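PDB 4P56: putative extracellular solute-binding protein from Bordetella bronchiseptica, which probably serves as the periplasmic solute receptor of a TRAP transporter, binding mandelate in a pocket of its solute-binding fold. Local coordinates for residues Glu212-Phe217 with Arg282-Gly287; Thr154-Lys159 with Val203-Phe208; Val207-Glu212 with Phe217-Ile222; Gly149-Thr154 with Gly162-Leu167. All blocks are in the same frame, centred on the assembly; numbering follows the deposited sequence.

All four contacts gather around the six-stranded mixed sheet, in which strands 149-153 and 206-210 are antiparallel neighbours. Contacts 2 and 4 are closest, with centres about 5 Å apart; they share Thr154 and meet where Val207 N bonds to Phe152 O at 2.8 Å. Contact 3 continues along strand 206-210, sharing Val207 and Phe208 with contact 2, and leads into contact 1, whose centre is about 7 Å away and with which it shares Glu212 and Phe217. Phe209 and Phe217 of contact 3 touch the bound (R)-mandelic acid, whereas the side chain of Ala151 in contact 4 stays about 12 Å from it.

Contact 1: Glu212-Phe217 with Arg282-Gly287; sequences ESLVSF and RKVLEG
Leu214 and Val215 of helix 211-216 pack against Val284 and Leu285, close to the end of helix 263-285, in an interface made wholly of methyl groups. One branch of Leu214 does most of the work: CD2 lies 3.7 Å from Val284 CG1 and 3.8 Å from Leu285 CD2, so that it is shared between the two residues. With CG anti to the backbone N (chi1 176°), the Leu214 side chain extends toward the other helix and can reach both partners. Beside this, Val215 CG2 meets Val284 CG2 at 3.9 Å. Val284 therefore uses its two methyls separately, CG1 for Leu214 and CG2 for Val215. Leu214 and Leu285 are buried, while the valine pair is partly exposed, and the contact thus runs from the interior toward the surface.

Polar groups are organised within each segment. The carboxylate of Glu212 receives two serine hydroxyls: Ser213 OG donates to Glu212 OE1 at 2.7 Å from above the carboxylate plane, and Ser216 OG to Glu212 OE2 at 2.7 Å on the syn side, tilted out of that plane. His39 also bonds to OE1, so this buried acid is held through both oxygens. Arg282 NE makes a salt bridge to Glu286 OE2 through a nearly straight hydrogen bond of 3.0 Å, in the guanidinium plane but above the carboxylate plane; its NH1 reaches Glu228.

Ser213 and Phe217 belong to the mandelate pocket, while the Leu214 side chain is about 10 Å from the ligand. Phe152 of strand 149-153 touches both Leu214 and Leu285, bringing the sheet against the two helices.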
loop_
_atom_site.group_PDB
_atom_site.type_symbol
_atom_site.label_atom_id
_atom_site.label_comp_id
_atom_site.label_asym_id
_atom_site.label_seq_id
_atom_site.Cartn_x
_atom_site.Cartn_y
_atom_site.Cartn_z
ATOM N N GLU A 212 -6.010 -8.870 5.112
ATOM C CA GLU A 212 -4.964 -9.855 5.377
ATOM C C GLU A 212 -4.184 -9.528 6.650
ATOM O O GLU A 212 -3.722 -10.421 7.366
ATOM C CB GLU A 212 -4.001 -9.978 4.173
ATOM C CG GLU A 212 -3.038 -8.788 3.956
ATOM C CD GLU A 212 -1.818 -8.834 4.915
ATOM O OE1 GLU A 212 -1.289 -7.758 5.253
ATOM O OE2 GLU A 212 -1.444 -9.934 5.352
ATOM N N SER A 213 -4.081 -8.236 6.928
ATOM C CA SER A 213 -3.257 -7.727 7.991
ATOM C C SER A 213 -3.814 -8.107 9.354
ATOM O O SER A 213 -3.046 -8.311 10.284
ATOM C CB SER A 213 -3.165 -6.203 7.874
ATOM O OG SER A 213 -2.697 -5.830 6.579
ATOM N N LEU A 214 -5.134 -8.235 9.454
ATOM C CA LEU A 214 -5.754 -8.740 10.677
ATOM C C LEU A 214 -5.061 -10.023 11.128
ATOM O O LEU A 214 -4.860 -10.267 12.324
ATOM C CB LEU A 214 -7.246 -9.009 10.426
ATOM C CG LEU A 214 -8.028 -9.642 11.569
ATOM C CD1 LEU A 214 -8.300 -8.607 12.639
ATOM C CD2 LEU A 214 -9.342 -10.253 11.067
ATOM N N VAL A 215 -4.720 -10.864 10.156
ATOM C CA VAL A 215 -4.183 -12.177 10.465
ATOM C C VAL A 215 -2.660 -12.146 10.497
ATOM O O VAL A 215 -2.047 -12.720 11.407
ATOM C CB VAL A 215 -4.672 -13.234 9.454
ATOM C CG1 VAL A 215 -4.078 -14.594 9.751
ATOM C CG2 VAL A 215 -6.159 -13.313 9.491
ATOM N N SER A 216 -2.035 -11.480 9.526
ATOM C CA SER A 216 -0.576 -11.587 9.430
ATOM C C SER A 216 0.093 -10.837 10.577
ATOM O O SER A 216 1.163 -11.205 11.008
ATOM C CB SER A 216 -0.061 -11.118 8.060
ATOM O OG SER A 216 -0.424 -9.783 7.827
ATOM N N PHE A 217 -0.559 -9.800 11.091
ATOM C CA PHE A 217 -0.025 -9.056 12.228
ATOM C C PHE A 217 -0.554 -9.592 13.580
ATOM O O PHE A 217 -0.288 -9.024 14.644
ATOM C CB PHE A 217 -0.298 -7.569 12.035
ATOM C CG PHE A 217 0.564 -6.939 10.966
ATOM C CD1 PHE A 217 1.824 -6.440 11.275
ATOM C CD2 PHE A 217 0.134 -6.873 9.663
ATOM C CE1 PHE A 217 2.620 -5.859 10.290
ATOM C CE2 PHE A 217 0.936 -6.306 8.664
ATOM C CZ PHE A 217 2.173 -5.802 8.985
ATOM N N ARG A 282 -10.728 -13.910 5.122
ATOM C CA ARG A 282 -12.156 -13.884 5.319
ATOM C C ARG A 282 -12.631 -15.034 6.211
ATOM O O ARG A 282 -13.645 -14.909 6.867
ATOM C CB ARG A 282 -12.891 -13.892 3.988
ATOM C CG ARG A 282 -12.628 -12.638 3.160
ATOM C CD ARG A 282 -13.835 -12.281 2.301
ATOM N NE ARG A 282 -14.966 -11.797 3.098
ATOM C CZ ARG A 282 -15.083 -10.552 3.569
ATOM N NH1 ARG A 282 -14.129 -9.664 3.361
ATOM N NH2 ARG A 282 -16.159 -10.202 4.273
ATOM N N LYS A 283 -11.908 -16.138 6.277
ATOM C CA LYS A 283 -12.369 -17.197 7.180
ATOM C C LYS A 283 -12.395 -16.642 8.604
ATOM O O LYS A 283 -13.275 -16.979 9.395
ATOM C CB LYS A 283 -11.497 -18.444 7.120
ATOM C CG LYS A 283 -12.038 -19.583 8.002
ATOM C CD LYS A 283 -13.528 -19.867 7.735
ATOM C CE LYS A 283 -13.986 -21.245 8.268
ATOM N NZ LYS A 283 -13.964 -21.358 9.757
ATOM N N VAL A 284 -11.432 -15.787 8.936
ATOM C CA VAL A 284 -11.436 -15.152 10.243
ATOM C C VAL A 284 -12.473 -14.027 10.319
ATOM O O VAL A 284 -13.213 -13.935 11.300
ATOM C CB VAL A 284 -10.048 -14.559 10.598
ATOM C CG1 VAL A 284 -10.120 -13.763 11.902
ATOM C CG2 VAL A 284 -9.026 -15.657 10.718
ATOM N N LEU A 285 -12.515 -13.156 9.309
ATOM C CA LEU A 285 -13.500 -12.068 9.301
ATOM C C LEU A 285 -14.924 -12.568 9.456
ATOM O O LEU A 285 -15.725 -11.945 10.159
ATOM C CB LEU A 285 -13.451 -11.260 7.996
ATOM C CG LEU A 285 -12.360 -10.228 7.804
ATOM C CD1 LEU A 285 -12.537 -9.511 6.443
ATOM C CD2 LEU A 285 -12.365 -9.235 8.937
ATOM N N GLU A 286 -15.255 -13.663 8.773
ATOM C CA GLU A 286 -16.645 -14.129 8.729
ATOM C C GLU A 286 -16.958 -15.144 9.830
ATOM O O GLU A 286 -18.069 -15.673 9.899
ATOM C CB GLU A 286 -16.964 -14.758 7.362
ATOM C CG GLU A 286 -16.830 -13.783 6.180
ATOM C CD GLU A 286 -17.076 -14.459 4.832
ATOM O OE1 GLU A 286 -17.190 -15.709 4.786
ATOM O OE2 GLU A 286 -17.158 -13.733 3.817
ATOM N N GLY A 287 -15.978 -15.414 10.684
ATOM C CA GLY A 287 -16.024 -16.567 11.558
ATOM C C GLY A 287 -16.869 -16.470 12.820
ATOM O O GLY A 287 -17.095 -17.486 13.482
#

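Contact 2: Thr154-Lys159 with Val203-Phe208; sequences TSKPVK and VADGVF
Thr154 N donates a backbone hydrogen bond to Asp205 O, 3.0 Å long and close to straight at 168°. Asp205 O also accepts from a water at 2.7 Å, and this water in turn accepts from Ser155 N, which extends the backbone link by one residue. A second water joins Thr154 OG1 to Ala204 O, with both bonds at 2.7 Å. It accepts from the hydroxyl and donates to the carbonyl. The threonine places OG1 beside its own backbone N, anti to the carbonyl carbon (chi1 -62°), and in this position the hydroxyl also lies 3.6 Å from Asp205 O.

Farther out, Lys156 NZ stands 4.1 Å from Asp205 OD1, too far for a salt bridge, although opposite charges at this distance probably attract. A third water donates to Asp205 OD1 at 2.8 Å and has weak bonds to Lys156 NZ and Ser155 OG. The other carboxylate oxygen, OD2, accepts from the backbone N of Lys168, which holds the acid against strand 168-171.

Thr154 also packs on Leu199 of helix 195-200 and on Ile222. The Thr154-Asp205 bond continues the antiparallel pairing of strands 149-153 and 206-210 beyond the ends of these two inner strands of the mixed sheet.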
loop_
_atom_site.group_PDB
_atom_site.type_symbol
_atom_site.label_atom_id
_atom_site.label_comp_id
_atom_site.label_asym_id
_atom_site.label_seq_id
_atom_site.Cartn_x
_atom_site.Cartn_y
_atom_site.Cartn_z
ATOM N N THR A 154 -11.071 -2.576 18.489
ATOM C CA THR A 154 -10.920 -3.564 19.542
ATOM C C THR A 154 -12.267 -3.808 20.210
ATOM O O THR A 154 -12.672 -4.948 20.348
ATOM C CB THR A 154 -9.875 -3.101 20.547
ATOM O OG1 THR A 154 -8.610 -2.988 19.874
ATOM C CG2 THR A 154 -9.783 -4.067 21.739
ATOM N N SER A 155 -12.983 -2.748 20.579
ATOM C CA SER A 155 -14.202 -2.919 21.362
ATOM C C SER A 155 -15.359 -2.007 20.948
ATOM O O SER A 155 -16.464 -2.110 21.480
ATOM C CB SER A 155 -13.879 -2.671 22.832
ATOM O OG SER A 155 -13.498 -1.314 23.018
ATOM N N LYS A 156 -15.121 -1.114 20.000
ATOM C CA LYS A 156 -16.122 -0.118 19.651
ATOM C C LYS A 156 -16.594 -0.309 18.223
ATOM O O LYS A 156 -15.830 -0.108 17.290
ATOM C CB LYS A 156 -15.528 1.281 19.807
ATOM C CG LYS A 156 -15.180 1.620 21.245
ATOM C CD LYS A 156 -14.591 3.030 21.367
ATOM C CE LYS A 156 -14.471 3.453 22.834
ATOM N NZ LYS A 156 -13.483 2.621 23.600
ATOM N N PRO A 157 -17.860 -0.692 18.045
ATOM C CA PRO A 157 -18.369 -0.887 16.692
ATOM C C PRO A 157 -18.460 0.421 15.937
ATOM O O PRO A 157 -18.652 1.493 16.529
ATOM C CB PRO A 157 -19.761 -1.472 16.913
ATOM C CG PRO A 157 -20.173 -0.993 18.261
ATOM C CD PRO A 157 -18.911 -0.873 19.067
ATOM N N VAL A 158 -18.284 0.334 14.627
ATOM C CA VAL A 158 -18.415 1.501 13.765
ATOM C C VAL A 158 -19.568 1.275 12.798
ATOM O O VAL A 158 -19.408 0.613 11.777
ATOM C CB VAL A 158 -17.130 1.776 12.947
ATOM C CG1 VAL A 158 -17.313 3.036 12.084
ATOM C CG2 VAL A 158 -15.930 1.937 13.861
ATOM N N LYS A 159 -20.725 1.836 13.128
ATOM C CA LYS A 159 -21.922 1.691 12.317
ATOM C C LYS A 159 -22.491 3.037 11.846
ATOM O O LYS A 159 -23.220 3.073 10.872
ATOM C CB LYS A 159 -22.982 0.912 13.104
ATOM C CG LYS A 159 -22.595 -0.559 13.333
ATOM C CD LYS A 159 -23.562 -1.283 14.278
ATOM C CE LYS A 159 -23.190 -1.050 15.730
ATOM N NZ LYS A 159 -24.110 -1.717 16.705
ATOM N N VAL A 203 -3.149 1.321 23.672
ATOM C CA VAL A 203 -2.840 2.686 23.268
ATOM C C VAL A 203 -3.763 3.087 22.134
ATOM O O VAL A 203 -4.358 4.159 22.168
ATOM C CB VAL A 203 -1.387 2.839 22.802
ATOM C CG1 VAL A 203 -1.153 4.234 22.206
ATOM C CG2 VAL A 203 -0.417 2.550 23.964
ATOM N N ALA A 204 -3.890 2.204 21.138
ATOM C CA ALA A 204 -4.809 2.408 20.032
ATOM C C ALA A 204 -6.127 1.675 20.260
ATOM O O ALA A 204 -6.126 0.598 20.861
ATOM C CB ALA A 204 -4.173 1.929 18.762
ATOM N N ASP A 205 -7.232 2.285 19.798
ATOM C CA ASP A 205 -8.575 1.709 19.861
ATOM C C ASP A 205 -8.864 0.859 18.648
ATOM O O ASP A 205 -9.878 0.142 18.598
ATOM C CB ASP A 205 -9.625 2.824 19.856
ATOM C CG ASP A 205 -9.557 3.678 21.077
ATOM O OD1 ASP A 205 -9.662 3.121 22.191
ATOM O OD2 ASP A 205 -9.384 4.901 20.920
ATOM N N GLY A 206 -8.013 0.986 17.635
ATOM C CA GLY A 206 -8.315 0.396 16.359
ATOM C C GLY A 206 -7.217 0.640 15.350
ATOM O O GLY A 206 -6.153 1.185 15.671
ATOM N N VAL A 207 -7.460 0.155 14.138
ATOM C CA VAL A 207 -6.447 0.165 13.094
ATOM C C VAL A 207 -7.111 0.162 11.742
ATOM O O VAL A 207 -8.155 -0.470 11.556
ATOM C CB VAL A 207 -5.451 -1.027 13.213
ATOM C CG1 VAL A 207 -6.161 -2.362 13.190
ATOM C CG2 VAL A 207 -4.427 -0.985 12.087
ATOM N N PHE A 208 -6.526 0.910 10.820
ATOM C CA PHE A 208 -6.953 0.884 9.421
ATOM C C PHE A 208 -5.963 -0.073 8.756
ATOM O O PHE A 208 -4.759 0.187 8.732
ATOM C CB PHE A 208 -6.882 2.291 8.759
ATOM C CG PHE A 208 -8.054 3.205 9.070
ATOM C CD1 PHE A 208 -9.051 2.836 9.938
ATOM C CD2 PHE A 208 -8.138 4.485 8.472
ATOM C CE1 PHE A 208 -10.110 3.687 10.201
ATOM C CE2 PHE A 208 -9.181 5.317 8.727
ATOM C CZ PHE A 208 -10.178 4.918 9.602
HETATM O O HOH W 1 -6.946 -1.888 21.701
HETATM O O HOH W 2 -11.986 0.036 20.293
HETATM O O HOH W 3 -10.803 0.728 23.045
#

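Contact 3: Val207-Glu212 with Phe217-Ile222; sequences VFFPAE and FKLDSI. With RMN ((R)-mandelic acid), chain D.
Phe209 and Phe217 meet as near-parallel rings that are slid apart and barely overlap, with centroids 5.0 Å apart and planes at 23°. Phe209 CZ lies over one face of Phe217, toward its rim, and comes 3.9 Å from Phe217 CD2. The Phe217 side chain, with CG anti to the carbonyl carbon (chi1 -72°), turns this face toward strand 206-210.

Apolar contacts gather on one methyl, Leu219 CD1. It sits at the edge of the Phe209 ring, in its plane and 3.8 Å from Phe209 CE2, and it also meets Val207 CG1 at 4.1 Å, where the two side chains touch tip to tip. Val207 CG2 covers a face of the Phe209 ring, so neighbours at its face and edge limit where this ring can lie.

Both rings also touch (R)-mandelic acid. Phe209 CE1 is 3.6 Å from the ligand carboxylate oxygen O11, and Phe217 CE2 is 4.0 Å from the phenyl carbon C4, which lies at the Phe217 ring edge. Arg170, hydrogen-bonded to the ligand, makes a cation-pi contact with Phe209.

Helix 211-216 starts in segment 207-212 and carries the chain to segment 217-222; a Schellman motif, with Lys218 at positive phi as the C-prime residue, ends it. Leu199 of helix 195-200 touches Val207 and Leu219, and Phe152 of strand 149-153 touches Val207 and Phe209.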
loop_
_atom_site.group_PDB
_atom_site.type_symbol
_atom_site.label_atom_id
_atom_site.label_comp_id
_atom_site.label_asym_id
_atom_site.label_seq_id
_atom_site.Cartn_x
_atom_site.Cartn_y
_atom_site.Cartn_z
ATOM N N VAL A 207 -7.460 0.155 14.138
ATOM C CA VAL A 207 -6.447 0.165 13.094
ATOM C C VAL A 207 -7.111 0.162 11.742
ATOM O O VAL A 207 -8.155 -0.470 11.556
ATOM C CB VAL A 207 -5.451 -1.027 13.213
ATOM C CG1 VAL A 207 -6.161 -2.362 13.190
ATOM C CG2 VAL A 207 -4.427 -0.985 12.087
ATOM N N PHE A 208 -6.526 0.910 10.820
ATOM C CA PHE A 208 -6.953 0.884 9.421
ATOM C C PHE A 208 -5.963 -0.073 8.756
ATOM O O PHE A 208 -4.759 0.187 8.732
ATOM C CB PHE A 208 -6.882 2.291 8.759
ATOM C CG PHE A 208 -8.054 3.205 9.070
ATOM C CD1 PHE A 208 -9.051 2.836 9.938
ATOM C CD2 PHE A 208 -8.138 4.485 8.472
ATOM C CE1 PHE A 208 -10.110 3.687 10.201
ATOM C CE2 PHE A 208 -9.181 5.317 8.727
ATOM C CZ PHE A 208 -10.178 4.918 9.602
ATOM N N PHE A 209 -6.466 -1.211 8.284
ATOM C CA PHE A 209 -5.657 -2.210 7.580
ATOM C C PHE A 209 -6.527 -2.874 6.510
ATOM O O PHE A 209 -7.762 -2.840 6.610
ATOM C CB PHE A 209 -5.256 -3.315 8.551
ATOM C CG PHE A 209 -3.832 -3.244 9.055
ATOM C CD1 PHE A 209 -2.833 -2.604 8.348
ATOM C CD2 PHE A 209 -3.500 -3.897 10.218
ATOM C CE1 PHE A 209 -1.530 -2.594 8.817
ATOM C CE2 PHE A 209 -2.186 -3.881 10.700
ATOM C CZ PHE A 209 -1.211 -3.229 9.986
ATOM N N PRO A 210 -5.895 -3.500 5.502
ATOM C CA PRO A 210 -6.647 -4.401 4.633
ATOM C C PRO A 210 -6.898 -5.716 5.373
ATOM O O PRO A 210 -6.352 -5.925 6.454
ATOM C CB PRO A 210 -5.707 -4.618 3.457
ATOM C CG PRO A 210 -4.345 -4.587 4.096
ATOM C CD PRO A 210 -4.448 -3.559 5.217
ATOM N N ALA A 211 -7.756 -6.561 4.828
ATOM C CA ALA A 211 -8.163 -7.768 5.524
ATOM C C ALA A 211 -6.995 -8.657 5.979
ATOM O O ALA A 211 -7.004 -9.162 7.074
ATOM C CB ALA A 211 -9.089 -8.552 4.660
ATOM N N GLU A 212 -6.010 -8.870 5.112
ATOM C CA GLU A 212 -4.964 -9.855 5.377
ATOM C C GLU A 212 -4.184 -9.528 6.650
ATOM O O GLU A 212 -3.722 -10.421 7.366
ATOM C CB GLU A 212 -4.001 -9.978 4.173
ATOM C CG GLU A 212 -3.038 -8.788 3.956
ATOM C CD GLU A 212 -1.818 -8.834 4.915
ATOM O OE1 GLU A 212 -1.289 -7.758 5.253
ATOM O OE2 GLU A 212 -1.444 -9.934 5.352
ATOM N N PHE A 217 -0.559 -9.800 11.091
ATOM C CA PHE A 217 -0.025 -9.056 12.228
ATOM C C PHE A 217 -0.554 -9.592 13.580
ATOM O O PHE A 217 -0.288 -9.024 14.644
ATOM C CB PHE A 217 -0.298 -7.569 12.035
ATOM C CG PHE A 217 0.564 -6.939 10.966
ATOM C CD1 PHE A 217 1.824 -6.440 11.275
ATOM C CD2 PHE A 217 0.134 -6.873 9.663
ATOM C CE1 PHE A 217 2.620 -5.859 10.290
ATOM C CE2 PHE A 217 0.936 -6.306 8.664
ATOM C CZ PHE A 217 2.173 -5.802 8.985
ATOM N N LYS A 218 -1.285 -10.702 13.511
ATOM C CA LYS A 218 -1.742 -11.439 14.686
ATOM C C LYS A 218 -2.655 -10.609 15.561
ATOM O O LYS A 218 -2.539 -10.621 16.792
ATOM C CB LYS A 218 -0.551 -11.946 15.510
ATOM C CG LYS A 218 0.340 -12.930 14.765
ATOM C CD LYS A 218 1.627 -13.181 15.540
ATOM C CE LYS A 218 2.832 -13.372 14.621
ATOM N NZ LYS A 218 2.932 -14.755 14.063
ATOM N N LEU A 219 -3.580 -9.896 14.933
ATOM C CA LEU A 219 -4.484 -9.012 15.652
ATOM C C LEU A 219 -5.852 -9.632 15.927
ATOM O O LEU A 219 -6.695 -9.007 16.566
ATOM C CB LEU A 219 -4.698 -7.735 14.837
ATOM C CG LEU A 219 -3.439 -6.987 14.396
ATOM C CD1 LEU A 219 -3.792 -5.744 13.598
ATOM C CD2 LEU A 219 -2.616 -6.610 15.587
ATOM N N ASP A 220 -6.087 -10.861 15.477
ATOM C CA ASP A 220 -7.450 -11.378 15.492
ATOM C C ASP A 220 -7.903 -11.930 16.847
ATOM O O ASP A 220 -9.032 -12.403 16.976
ATOM C CB ASP A 220 -7.661 -12.415 14.384
ATOM C CG ASP A 220 -6.594 -13.483 14.351
ATOM O OD1 ASP A 220 -5.388 -13.172 14.534
ATOM O OD2 ASP A 220 -6.974 -14.645 14.117
ATOM N N SER A 221 -7.037 -11.864 17.851
ATOM C CA SER A 221 -7.445 -12.192 19.213
ATOM C C SER A 221 -7.664 -10.936 20.046
ATOM O O SER A 221 -8.024 -11.021 21.214
ATOM C CB SER A 221 -6.432 -13.110 19.883
ATOM O OG SER A 221 -6.523 -14.421 19.347
ATOM N N ILE A 222 -7.458 -9.777 19.427
ATOM C CA ILE A 222 -7.683 -8.475 20.054
ATOM C C ILE A 222 -8.858 -7.736 19.398
ATOM O O ILE A 222 -9.751 -7.211 20.067
ATOM C CB ILE A 222 -6.454 -7.577 19.875
ATOM C CG1 ILE A 222 -5.238 -8.152 20.620
ATOM C CG2 ILE A 222 -6.763 -6.179 20.352
ATOM C CD1 ILE A 222 -3.923 -7.485 20.206
HETATM C C1 RMN D . 0.674 -1.448 5.247
HETATM C C2 RMN D . 1.949 -1.990 5.178
HETATM C C3 RMN D . 2.135 -3.360 5.193
HETATM C C4 RMN D . 1.049 -4.210 5.317
HETATM C C5 RMN D . -0.232 -3.673 5.399
HETATM C C6 RMN D . -0.408 -2.299 5.360
HETATM C C7 RMN D . 0.478 0.044 5.249
HETATM C C10 RMN D . 0.120 0.478 6.639
HETATM O O8 RMN D . -0.567 0.449 4.451
HETATM O O11 RMN D . -1.093 0.524 7.041
HETATM O O12 RMN D . 1.051 0.750 7.454
#

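Contact 4: Gly149-Thr154 with Gly162-Leu167; sequences GIAFTT and GDFQGL
Ala151 and Thr153 of strand 149-153, an inner strand of the mixed sheet, pack against Phe164 and Leu167 in the loop that leads from this strand to strand 168-171, so the contact is local to one strand-to-strand connection. Ala151 and Thr153 are alternate residues of the strand, and both direct their side chains toward the returning loop. Ala151 CB lies at the edge of the Phe164 ring, near its plane and 4.2 Å from Phe164 CE1. Two residues along, Thr153 CG2 meets Leu167 CD1 at 4.0 Å, and these two side chains cross at about a right angle.

The rotation of Thr153 separates its polar and apolar ends. Its OG1 lies between the backbone N and the carbonyl carbon (chi1 53°) and bonds to Lys156 O, while CG2, anti to the carbonyl carbon, is left to face the leucine.

Phe164 and Leu167 are the first and last residues of a type II beta turn, closed by a bond of 3.1 Å from Leu167 N to Phe164 O. Gly166 takes the positive phi (85°) of this turn. Overlapping the start of the turn, Gln165 N bonds to Gly162 O, also at 3.1 Å. Asp163 OD2 accepts from the backbone N of Lys159 and of Gln160, tying together the earlier part of the loop.

Phe164 also touches Phe208 of strand 206-210 as well as Val158 and Val183. Between the two segments the contact is apolar and buried; the turn bonds lie within 162-167, and Thr153 OG1 ties the strand end to Lys156 O.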
loop_
_atom_site.group_PDB
_atom_site.type_symbol
_atom_site.label_atom_id
_atom_site.label_comp_id
_atom_site.label_asym_id
_atom_site.label_seq_id
_atom_site.Cartn_x
_atom_site.Cartn_y
_atom_site.Cartn_z
ATOM N N GLY A 149 -9.246 -1.027 2.225
ATOM C CA GLY A 149 -8.980 -0.768 3.635
ATOM C C GLY A 149 -10.243 -0.979 4.455
ATOM O O GLY A 149 -11.369 -0.688 4.019
ATOM N N ILE A 150 -10.046 -1.498 5.651
ATOM C CA ILE A 150 -11.144 -1.808 6.555
ATOM C C ILE A 150 -10.944 -1.074 7.870
ATOM O O ILE A 150 -9.812 -0.867 8.304
ATOM C CB ILE A 150 -11.150 -3.308 6.844
ATOM C CG1 ILE A 150 -11.486 -4.059 5.552
ATOM C CG2 ILE A 150 -12.152 -3.605 7.966
ATOM C CD1 ILE A 150 -11.370 -5.586 5.639
ATOM N N ALA A 151 -12.037 -0.677 8.515
ATOM C CA ALA A 151 -11.926 -0.072 9.822
ATOM C C ALA A 151 -12.069 -1.134 10.914
ATOM O O ALA A 151 -13.182 -1.594 11.205
ATOM C CB ALA A 151 -12.986 1.034 10.006
ATOM N N PHE A 152 -10.945 -1.500 11.529
ATOM C CA PHE A 152 -10.945 -2.483 12.615
ATOM C C PHE A 152 -10.857 -1.800 13.978
ATOM O O PHE A 152 -10.047 -0.873 14.184
ATOM C CB PHE A 152 -9.731 -3.403 12.514
ATOM C CG PHE A 152 -9.725 -4.304 11.326
ATOM C CD1 PHE A 152 -10.575 -5.395 11.259
ATOM C CD2 PHE A 152 -8.816 -4.096 10.291
ATOM C CE1 PHE A 152 -10.547 -6.258 10.179
ATOM C CE2 PHE A 152 -8.781 -4.975 9.196
ATOM C CZ PHE A 152 -9.633 -6.053 9.143
ATOM N N THR A 153 -11.659 -2.274 14.931
ATOM C CA THR A 153 -11.567 -1.760 16.293
ATOM C C THR A 153 -11.627 -2.873 17.328
ATOM O O THR A 153 -12.184 -3.948 17.098
ATOM C CB THR A 153 -12.687 -0.815 16.610
ATOM O OG1 THR A 153 -13.918 -1.465 16.307
ATOM C CG2 THR A 153 -12.558 0.454 15.802
ATOM N N THR A 154 -11.071 -2.576 18.489
ATOM C CA THR A 154 -10.920 -3.564 19.542
ATOM C C THR A 154 -12.267 -3.808 20.210
ATOM O O THR A 154 -12.672 -4.948 20.348
ATOM C CB THR A 154 -9.875 -3.101 20.547
ATOM O OG1 THR A 154 -8.610 -2.988 19.874
ATOM C CG2 THR A 154 -9.783 -4.067 21.739
ATOM N N GLY A 162 -20.626 9.090 13.633
ATOM C CA GLY A 162 -20.264 9.552 14.954
ATOM C C GLY A 162 -19.427 8.556 15.745
ATOM O O GLY A 162 -18.721 8.957 16.663
ATOM N N ASP A 163 -19.482 7.278 15.381
ATOM C CA ASP A 163 -18.728 6.240 16.090
ATOM C C ASP A 163 -17.205 6.395 15.939
ATOM O O ASP A 163 -16.444 5.894 16.770
ATOM C CB ASP A 163 -19.146 4.828 15.630
ATOM C CG ASP A 163 -20.569 4.459 16.042
ATOM O OD1 ASP A 163 -21.089 5.014 17.040
ATOM O OD2 ASP A 163 -21.163 3.582 15.380
ATOM N N PHE A 164 -16.751 7.090 14.893
ATOM C CA PHE A 164 -15.316 7.337 14.737
ATOM C C PHE A 164 -14.791 8.377 15.710
ATOM O O PHE A 164 -13.564 8.475 15.922
ATOM C CB PHE A 164 -14.993 7.877 13.344
ATOM C CG PHE A 164 -14.987 6.840 12.245
ATOM C CD1 PHE A 164 -14.002 5.881 12.177
ATOM C CD2 PHE A 164 -15.924 6.900 11.219
ATOM C CE1 PHE A 164 -13.989 4.946 11.116
ATOM C CE2 PHE A 164 -15.910 5.980 10.185
ATOM C CZ PHE A 164 -14.937 5.015 10.135
ATOM N N GLN A 165 -15.675 9.211 16.255
ATOM C CA GLN A 165 -15.197 10.385 16.974
ATOM C C GLN A 165 -14.358 9.966 18.174
ATOM O O GLN A 165 -14.817 9.228 19.036
ATOM C CB GLN A 165 -16.346 11.310 17.410
ATOM C CG GLN A 165 -15.843 12.722 17.821
ATOM C CD GLN A 165 -15.283 13.539 16.637
ATOM O OE1 GLN A 165 -15.953 13.695 15.609
ATOM N NE2 GLN A 165 -14.048 14.049 16.778
ATOM N N GLY A 166 -13.115 10.432 18.214
ATOM C CA GLY A 166 -12.251 10.168 19.345
ATOM C C GLY A 166 -11.485 8.853 19.325
ATOM O O GLY A 166 -10.591 8.677 20.155
ATOM N N LEU A 167 -11.799 7.925 18.418
ATOM C CA LEU A 167 -11.038 6.680 18.361
ATOM C C LEU A 167 -9.599 6.946 17.961
ATOM O O LEU A 167 -9.323 7.648 16.973
ATOM C CB LEU A 167 -11.618 5.696 17.362
ATOM C CG LEU A 167 -13.071 5.286 17.529
ATOM C CD1 LEU A 167 -13.431 4.263 16.449
ATOM C CD2 LEU A 167 -13.290 4.721 18.930
#